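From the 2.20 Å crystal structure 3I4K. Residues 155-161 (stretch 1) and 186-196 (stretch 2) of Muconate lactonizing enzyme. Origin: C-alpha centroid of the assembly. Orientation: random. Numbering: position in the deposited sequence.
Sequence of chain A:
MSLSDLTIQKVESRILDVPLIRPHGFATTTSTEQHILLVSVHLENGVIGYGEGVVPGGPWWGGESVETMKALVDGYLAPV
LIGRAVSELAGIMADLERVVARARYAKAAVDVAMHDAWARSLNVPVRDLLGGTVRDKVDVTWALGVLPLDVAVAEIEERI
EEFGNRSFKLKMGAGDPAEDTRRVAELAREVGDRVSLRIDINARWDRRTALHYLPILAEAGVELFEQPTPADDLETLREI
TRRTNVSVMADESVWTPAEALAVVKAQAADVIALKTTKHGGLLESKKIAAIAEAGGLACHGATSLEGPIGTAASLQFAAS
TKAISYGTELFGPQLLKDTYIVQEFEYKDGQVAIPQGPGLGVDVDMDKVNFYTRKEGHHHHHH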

# COMPACT_ATOMS: atom_id res chain seq x y z
N GLU A 155 24.00 -16.80 -26.14
CA GLU A 155 23.70 -15.56 -25.42
C GLU A 155 23.72 -15.77 -23.90
O GLU A 155 24.09 -14.86 -23.15
CB GLU A 155 22.35 -15.00 -25.84
CG GLU A 155 22.10 -13.62 -25.29
CD GLU A 155 20.83 -13.00 -25.82
OE1 GLU A 155 20.60 -13.08 -27.04
OE2 GLU A 155 20.07 -12.43 -25.01
N ILE A 156 23.32 -16.95 -23.45
CA ILE A 156 23.31 -17.24 -22.03
C ILE A 156 24.76 -17.31 -21.53
O ILE A 156 25.10 -16.68 -20.53
CB ILE A 156 22.56 -18.57 -21.72
CG1 ILE A 156 21.06 -18.38 -21.97
CG2 ILE A 156 22.79 -18.98 -20.27
CD1 ILE A 156 20.21 -19.59 -21.64
N GLU A 157 25.60 -18.07 -22.23
CA GLU A 157 27.02 -18.21 -21.87
C GLU A 157 27.68 -16.84 -21.76
O GLU A 157 28.40 -16.54 -20.81
CB GLU A 157 27.77 -19.02 -22.94
CG GLU A 157 27.19 -20.37 -23.24
CD GLU A 157 27.34 -21.34 -22.09
OE1 GLU A 157 27.08 -20.94 -20.94
OE2 GLU A 157 27.73 -22.50 -22.35
N GLU A 158 27.43 -16.00 -22.76
CA GLU A 158 27.99 -14.66 -22.77
C GLU A 158 27.52 -13.89 -21.55
O GLU A 158 28.33 -13.34 -20.80
CB GLU A 158 27.60 -13.93 -24.06
CG GLU A 158 28.08 -12.49 -24.12
CD GLU A 158 27.92 -11.88 -25.51
OE1 GLU A 158 26.82 -11.96 -26.09
OE2 GLU A 158 28.91 -11.30 -26.02
N ARG A 159 26.20 -13.86 -21.34
CA ARG A 159 25.63 -13.15 -20.21
C ARG A 159 26.20 -13.64 -18.88
O ARG A 159 26.55 -12.84 -18.02
CB ARG A 159 24.10 -13.29 -20.20
CG ARG A 159 23.38 -12.61 -21.35
CD ARG A 159 23.57 -11.09 -21.34
NE ARG A 159 23.24 -10.52 -20.04
CZ ARG A 159 23.10 -9.21 -19.80
NH1 ARG A 159 23.26 -8.34 -20.79
NH2 ARG A 159 22.80 -8.78 -18.59
N ILE A 160 26.29 -14.95 -18.72
CA ILE A 160 26.81 -15.51 -17.48
C ILE A 160 28.20 -14.96 -17.19
O ILE A 160 28.47 -14.45 -16.10
CB ILE A 160 26.89 -17.05 -17.53
CG1 ILE A 160 25.48 -17.65 -17.52
CG2 ILE A 160 27.71 -17.58 -16.36
CD1 ILE A 160 25.44 -19.16 -17.62
N GLU A 161 29.06 -15.06 -18.19
CA GLU A 161 30.44 -14.61 -18.06
C GLU A 161 30.65 -13.11 -17.96
O GLU A 161 31.56 -12.66 -17.27
CB GLU A 161 31.26 -15.17 -19.23
CG GLU A 161 32.26 -16.23 -18.82
CD GLU A 161 33.44 -15.63 -18.08
OE1 GLU A 161 34.26 -14.93 -18.72
OE2 GLU A 161 33.56 -15.86 -16.85
N GLU A 186 15.64 -28.47 -24.97
CA GLU A 186 17.02 -28.71 -25.37
C GLU A 186 17.96 -27.68 -24.77
O GLU A 186 19.07 -28.00 -24.36
CB GLU A 186 17.15 -28.73 -26.90
CG GLU A 186 16.69 -30.04 -27.55
CD GLU A 186 16.76 -30.02 -29.08
OE1 GLU A 186 17.80 -29.60 -29.63
OE2 GLU A 186 15.77 -30.42 -29.73
N LEU A 187 17.52 -26.44 -24.74
CA LEU A 187 18.34 -25.38 -24.18
C LEU A 187 18.50 -25.61 -22.68
O LEU A 187 19.52 -25.25 -22.10
CB LEU A 187 17.70 -24.02 -24.45
CG LEU A 187 18.33 -22.80 -23.78
CD1 LEU A 187 17.95 -21.56 -24.56
CD2 LEU A 187 17.87 -22.70 -22.34
N ALA A 188 17.47 -26.20 -22.07
CA ALA A 188 17.47 -26.47 -20.64
C ALA A 188 18.45 -27.57 -20.28
O ALA A 188 19.04 -27.56 -19.20
CB ALA A 188 16.07 -26.84 -20.18
N ARG A 189 18.63 -28.53 -21.18
CA ARG A 189 19.56 -29.62 -20.93
C ARG A 189 21.00 -29.15 -20.99
O ARG A 189 21.89 -29.80 -20.45
CB ARG A 189 19.34 -30.75 -21.93
CG ARG A 189 18.06 -31.52 -21.69
CD ARG A 189 17.82 -32.57 -22.76
NE ARG A 189 16.51 -33.21 -22.58
CZ ARG A 189 15.36 -32.54 -22.51
NH1 ARG A 189 15.35 -31.22 -22.60
NH2 ARG A 189 14.22 -33.20 -22.36
N GLU A 190 21.22 -28.01 -21.64
CA GLU A 190 22.56 -27.47 -21.77
C GLU A 190 22.87 -26.31 -20.83
O GLU A 190 23.98 -25.79 -20.83
CB GLU A 190 22.81 -27.00 -23.20
CG GLU A 190 22.78 -28.09 -24.24
CD GLU A 190 23.24 -27.58 -25.59
OE1 GLU A 190 24.38 -27.07 -25.66
OE2 GLU A 190 22.47 -27.67 -26.57
N VAL A 191 21.89 -25.89 -20.03
CA VAL A 191 22.11 -24.76 -19.15
C VAL A 191 21.42 -24.90 -17.80
O VAL A 191 21.86 -24.33 -16.80
CB VAL A 191 21.62 -23.45 -19.83
CG1 VAL A 191 21.92 -22.26 -18.95
CG2 VAL A 191 22.29 -23.28 -21.18
N GLY A 192 20.34 -25.67 -17.77
CA GLY A 192 19.57 -25.85 -16.55
C GLY A 192 20.32 -26.29 -15.30
O GLY A 192 19.75 -26.34 -14.22
N ASP A 193 21.60 -26.61 -15.44
CA ASP A 193 22.39 -27.05 -14.29
C ASP A 193 23.12 -25.88 -13.65
O ASP A 193 23.47 -25.93 -12.47
CB ASP A 193 23.40 -28.11 -14.72
CG ASP A 193 22.76 -29.26 -15.47
OD1 ASP A 193 21.92 -29.96 -14.88
OD2 ASP A 193 23.11 -29.45 -16.66
N ARG A 194 23.35 -24.83 -14.44
CA ARG A 194 24.08 -23.67 -13.96
C ARG A 194 23.20 -22.49 -13.57
O ARG A 194 23.61 -21.65 -12.76
CB ARG A 194 25.08 -23.21 -15.03
CG ARG A 194 26.10 -24.26 -15.44
CD ARG A 194 27.30 -23.64 -16.17
NE ARG A 194 26.97 -23.12 -17.49
CZ ARG A 194 26.62 -23.87 -18.53
NH1 ARG A 194 26.55 -25.19 -18.40
NH2 ARG A 194 26.37 -23.31 -19.70
N VAL A 195 22.00 -22.41 -14.13
CA VAL A 195 21.11 -21.30 -13.82
C VAL A 195 19.64 -21.68 -13.69
O VAL A 195 19.24 -22.81 -14.00
CB VAL A 195 21.21 -20.19 -14.89
CG1 VAL A 195 22.62 -19.60 -14.91
CG2 VAL A 195 20.87 -20.75 -16.26
N SER A 196 18.85 -20.73 -13.20
CA SER A 196 17.41 -20.92 -13.02
C SER A 196 16.75 -20.51 -14.33
O SER A 196 16.92 -19.38 -14.79
CB SER A 196 16.90 -20.03 -11.88
OG SER A 196 15.47 -20.05 -11.81

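The contact between the two stretches is small and mainly apolar, with one charged pair. It buries 275 Å², both sides summed. Stretch 1 is helical throughout. Stretch 2 begins as the last part of a helix and then continues as loop or turn.

Apolar packing comes first. Ile 156 and Ile 160 lie one helical turn apart, and both point their CA-to-CB bonds toward stretch 2. Ile 156 is buried and meets two residues. Its CG2 lies 3.6 Å from CG1 of Val 191, and its CD1 lies 4.0 Å from CD2 of Leu 187. Val 191 points toward the helix, whereas Leu 187 points sideways and brings its end nearer. Ile 160 CD1 packs 3.9 Å from Val 195 CG1. Both isoleucines adopt the same rotamer, chi1 m and chi2 t. The backbones stay well apart, with CA atoms 8.1 Å apart for Ile 156 and Val 191 and 8.9 Å for Ile 160 and Val 195, so side chains fill the gap.

The polar interaction is a salt bridge. Arg 194 NH2 donates a hydrogen bond to Glu 157 OE1 at 2.8 Å, with an N-H...O angle of 144°. The carboxylate oxygen sits at the edge of the guanidinium, near its plane, where the N-H groups point. The CA-to-CB bond of Glu 157 points sideways to stretch 2, but its m, m side chain brings the carboxylate to the arginine. Ile 160 CD1 also approaches this group, 4.2 Å from Arg 194 NE.

Backbone hydrogen bonds support both sides. Ile 160 N bonds to Ile 156 O at 2.8 Å, linking the two isoleucines. In stretch 2, Val 191 O accepts from Arg 194 N at 2.8 Å and from Val 195 N at 3.3 Å. These bonds tie together Val 191, Arg 194 and Val 195, three of the four residues of stretch 2 that meet the helix of stretch 1.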